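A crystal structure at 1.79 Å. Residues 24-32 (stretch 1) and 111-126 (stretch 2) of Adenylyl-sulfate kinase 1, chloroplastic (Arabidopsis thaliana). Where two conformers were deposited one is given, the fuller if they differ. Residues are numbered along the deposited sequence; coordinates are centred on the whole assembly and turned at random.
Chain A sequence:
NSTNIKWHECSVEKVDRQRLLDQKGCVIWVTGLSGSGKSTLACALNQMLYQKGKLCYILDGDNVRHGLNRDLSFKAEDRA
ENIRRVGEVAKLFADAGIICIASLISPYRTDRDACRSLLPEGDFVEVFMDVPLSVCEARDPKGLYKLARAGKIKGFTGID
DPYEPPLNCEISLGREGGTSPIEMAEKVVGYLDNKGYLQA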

# COMPACT_ATOMS: atom_id res chain seq x y z
N LYS A 24 15.98 6.56 1.62
CA LYS A 24 15.80 5.35 0.82
C LYS A 24 14.59 4.55 1.29
O LYS A 24 14.41 4.35 2.50
CB LYS A 24 17.07 4.49 0.86
CG LYS A 24 18.23 5.16 0.14
CD LYS A 24 19.42 4.25 0.02
CE LYS A 24 20.60 4.98 -0.61
NZ LYS A 24 21.15 6.03 0.29
N GLY A 25 13.77 4.12 0.34
CA GLY A 25 12.61 3.31 0.65
C GLY A 25 13.08 1.98 1.21
O GLY A 25 14.09 1.44 0.78
N CYS A 26 12.37 1.46 2.19
CA CYS A 26 12.76 0.18 2.77
C CYS A 26 11.61 -0.36 3.58
O CYS A 26 10.61 0.33 3.79
CB CYS A 26 14.02 0.33 3.64
SG CYS A 26 13.90 1.59 4.95
N VAL A 27 11.73 -1.61 4.03
CA VAL A 27 10.73 -2.22 4.88
C VAL A 27 11.37 -2.58 6.21
O VAL A 27 12.37 -3.30 6.23
CB VAL A 27 10.20 -3.51 4.25
CG1 VAL A 27 9.20 -4.17 5.19
CG2 VAL A 27 9.57 -3.22 2.87
N ILE A 28 10.82 -2.07 7.31
CA ILE A 28 11.27 -2.44 8.65
C ILE A 28 10.22 -3.40 9.17
O ILE A 28 9.11 -3.00 9.51
CB ILE A 28 11.36 -1.22 9.60
CG1 ILE A 28 12.13 -0.06 8.96
CG2 ILE A 28 11.99 -1.61 10.94
CD1 ILE A 28 13.44 -0.42 8.34
N TRP A 29 10.56 -4.68 9.19
CA TRP A 29 9.59 -5.72 9.52
C TRP A 29 9.70 -6.09 10.99
O TRP A 29 10.65 -6.79 11.39
CB TRP A 29 9.78 -6.96 8.61
CG TRP A 29 8.66 -7.92 8.78
CD1 TRP A 29 8.49 -8.81 9.81
CD2 TRP A 29 7.49 -8.03 7.96
NE1 TRP A 29 7.30 -9.49 9.67
CE2 TRP A 29 6.67 -9.03 8.55
CE3 TRP A 29 7.07 -7.41 6.78
CZ2 TRP A 29 5.45 -9.40 7.98
CZ3 TRP A 29 5.86 -7.79 6.23
CH2 TRP A 29 5.06 -8.77 6.83
N VAL A 30 8.75 -5.62 11.80
CA VAL A 30 8.77 -5.86 13.25
C VAL A 30 7.87 -7.04 13.63
O VAL A 30 6.64 -6.97 13.48
CB VAL A 30 8.32 -4.61 14.03
CG1 VAL A 30 8.52 -4.81 15.54
CG2 VAL A 30 9.08 -3.39 13.56
N THR A 31 8.49 -8.11 14.12
CA THR A 31 7.79 -9.34 14.47
C THR A 31 7.97 -9.71 15.96
O THR A 31 8.96 -9.35 16.59
CB THR A 31 8.26 -10.50 13.56
OG1 THR A 31 7.58 -11.71 13.92
CG2 THR A 31 9.77 -10.72 13.69
N GLY A 32 6.99 -10.41 16.53
CA GLY A 32 7.11 -10.83 17.91
C GLY A 32 5.76 -11.22 18.45
O GLY A 32 4.73 -10.93 17.83
N ASP A 111 6.79 -17.53 6.08
CA ASP A 111 6.04 -16.40 5.53
C ASP A 111 6.79 -15.08 5.65
O ASP A 111 6.76 -14.28 4.72
CB ASP A 111 4.65 -16.31 6.17
CG ASP A 111 3.81 -17.52 5.89
OD1 ASP A 111 3.77 -17.95 4.72
OD2 ASP A 111 3.22 -18.07 6.84
N ARG A 112 7.47 -14.85 6.77
CA ARG A 112 8.34 -13.67 6.85
C ARG A 112 9.47 -13.75 5.83
O ARG A 112 9.83 -12.73 5.24
CB ARG A 112 8.91 -13.45 8.25
CG ARG A 112 7.88 -13.27 9.35
CD ARG A 112 8.58 -12.77 10.64
NE ARG A 112 9.70 -13.64 11.02
CZ ARG A 112 9.59 -14.68 11.83
NH1 ARG A 112 8.42 -15.00 12.38
NH2 ARG A 112 10.66 -15.42 12.10
N ASP A 113 10.05 -14.93 5.64
CA ASP A 113 11.14 -15.07 4.67
C ASP A 113 10.68 -14.76 3.25
O ASP A 113 11.44 -14.22 2.44
CB ASP A 113 11.78 -16.46 4.73
CG ASP A 113 12.48 -16.73 6.06
OD1 ASP A 113 12.73 -15.78 6.84
OD2 ASP A 113 12.79 -17.91 6.32
N ALA A 114 9.43 -15.11 2.94
CA ALA A 114 8.90 -14.82 1.62
C ALA A 114 8.73 -13.31 1.41
O ALA A 114 8.95 -12.80 0.32
CB ALA A 114 7.58 -15.55 1.39
N CYS A 115 8.38 -12.58 2.47
CA CYS A 115 8.29 -11.13 2.37
C CYS A 115 9.67 -10.55 2.10
O CYS A 115 9.81 -9.61 1.31
CB CYS A 115 7.73 -10.52 3.66
SG CYS A 115 6.02 -10.97 3.95
N ARG A 116 10.68 -11.09 2.77
CA ARG A 116 12.06 -10.67 2.53
C ARG A 116 12.49 -10.87 1.08
O ARG A 116 13.16 -10.02 0.50
CB ARG A 116 13.02 -11.42 3.49
CG ARG A 116 14.50 -11.20 3.18
CD ARG A 116 15.41 -12.03 4.13
NE ARG A 116 15.28 -11.69 5.55
CZ ARG A 116 16.01 -10.77 6.18
NH1 ARG A 116 16.90 -10.06 5.51
NH2 ARG A 116 15.81 -10.54 7.47
N SER A 117 12.11 -12.01 0.50
CA SER A 117 12.51 -12.31 -0.87
C SER A 117 11.85 -11.40 -1.91
O SER A 117 12.31 -11.31 -3.05
CB SER A 117 12.23 -13.78 -1.21
OG SER A 117 10.84 -14.03 -1.31
N LEU A 118 10.77 -10.72 -1.51
CA LEU A 118 10.08 -9.77 -2.39
C LEU A 118 10.93 -8.55 -2.64
O LEU A 118 10.74 -7.83 -3.62
CB LEU A 118 8.75 -9.32 -1.78
CG LEU A 118 7.62 -10.34 -1.66
CD1 LEU A 118 6.37 -9.70 -1.03
CD2 LEU A 118 7.30 -10.92 -3.04
N LEU A 119 11.90 -8.32 -1.76
CA LEU A 119 12.65 -7.08 -1.78
C LEU A 119 14.11 -7.31 -2.15
O LEU A 119 14.65 -8.38 -1.89
CB LEU A 119 12.55 -6.37 -0.42
CG LEU A 119 11.21 -5.68 -0.22
CD1 LEU A 119 10.56 -6.11 1.07
CD2 LEU A 119 11.37 -4.17 -0.27
N PRO A 120 14.74 -6.30 -2.76
CA PRO A 120 16.17 -6.36 -3.06
C PRO A 120 16.97 -6.57 -1.78
O PRO A 120 16.52 -6.18 -0.71
CB PRO A 120 16.47 -4.97 -3.64
CG PRO A 120 15.14 -4.45 -4.10
CD PRO A 120 14.14 -5.01 -3.14
N GLU A 121 18.14 -7.19 -1.88
CA GLU A 121 18.98 -7.39 -0.71
C GLU A 121 19.23 -6.06 -0.03
O GLU A 121 19.53 -5.06 -0.70
CB GLU A 121 20.31 -8.05 -1.11
CG GLU A 121 21.11 -8.58 0.07
CD GLU A 121 20.52 -9.86 0.63
OE1 GLU A 121 19.66 -10.47 -0.04
OE2 GLU A 121 20.92 -10.26 1.75
N GLY A 122 19.11 -6.03 1.29
CA GLY A 122 19.30 -4.81 2.06
C GLY A 122 18.04 -4.01 2.37
O GLY A 122 17.99 -3.31 3.38
N ASP A 123 17.02 -4.13 1.53
CA ASP A 123 15.81 -3.31 1.68
C ASP A 123 14.81 -3.85 2.71
O ASP A 123 13.78 -3.23 2.94
CB ASP A 123 15.08 -3.14 0.34
CG ASP A 123 15.84 -2.27 -0.64
OD1 ASP A 123 16.85 -1.64 -0.25
OD2 ASP A 123 15.42 -2.21 -1.82
N PHE A 124 15.12 -4.99 3.31
CA PHE A 124 14.23 -5.62 4.28
C PHE A 124 14.97 -5.79 5.59
O PHE A 124 15.95 -6.53 5.67
CB PHE A 124 13.75 -6.96 3.75
CG PHE A 124 12.72 -7.64 4.60
CD1 PHE A 124 11.38 -7.43 4.35
CD2 PHE A 124 13.08 -8.50 5.63
CE1 PHE A 124 10.41 -8.06 5.09
CE2 PHE A 124 12.11 -9.14 6.38
CZ PHE A 124 10.76 -8.91 6.10
N VAL A 125 14.53 -5.08 6.62
CA VAL A 125 15.20 -5.09 7.91
C VAL A 125 14.30 -5.78 8.91
O VAL A 125 13.31 -5.20 9.37
CB VAL A 125 15.49 -3.67 8.41
CG1 VAL A 125 16.25 -3.71 9.74
CG2 VAL A 125 16.26 -2.89 7.33
N GLU A 126 14.63 -7.02 9.25
CA GLU A 126 13.80 -7.80 10.16
C GLU A 126 14.16 -7.47 11.60
O GLU A 126 15.30 -7.62 12.01
CB GLU A 126 13.99 -9.29 9.88
CG GLU A 126 12.98 -10.21 10.55
CD GLU A 126 13.09 -11.63 10.05
OE1 GLU A 126 14.12 -11.96 9.42
OE2 GLU A 126 12.15 -12.43 10.28

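What joins the two backbones? The strand through Val27, Ile28 and Trp29 runs parallel to the one that begins at Phe124, with Val27 beside Phe124, Ile28 beside Val125 and Trp29 beside Glu126. Three hydrogen bonds stitch them: Val27 N to Asp123 O, Val125 N to Val27 O, and Trp29 N to Val125 O, each 2.8 Å. The bonds alternate as parallel strands require: Val27 uses both its N and its O, and Val125 does likewise.

Where does the helix fit? The helix that carries Arg112 and Cys115 runs nearly antiparallel to the first strand, their axes 10.9 Å apart at closest, and the side chains of Val27, Trp29, Phe124 and Glu126 share one face of the sheet. The large bump there is Trp29, whose indole reaches the helix. Cys115 lays its CB over one face of that ring, and its SG comes within 3.7 Å of Trp29 CH2; Arg112 CD approaches Trp29 NE1 at 3.7 Å.

What fills the space beside the indole? Phe124 does: its CZ lies 3.3 Å from Trp29 CB, a snug fit, while the two rings are near parallel but slid apart and barely overlap. Val27 wedges in next, with CG1 4.0 Å from Phe124 CD1 and CG2 3.5 Å from Leu119 CD1, so Leu119 extends the apolar packing beyond the helix. On the sheet's other face, Ile28 CD1 bends back to meet Val125 CB at 3.8 Å.

How are the charges accommodated? Glu126 is held by two salt bridges within its own stretch, Arg112 NE to Glu126 OE2 at 2.8 Å and Arg116 NH2 to Glu126 OE1 at 2.9 Å, which tie the helix to the strand that follows it. Thr31 CG2 covers one face of the Arg112 guanidinium, a flat surface that accepts a methyl group while its edge makes hydrogen bonds, NE to Glu126 OE2 and the others elsewhere in the structure.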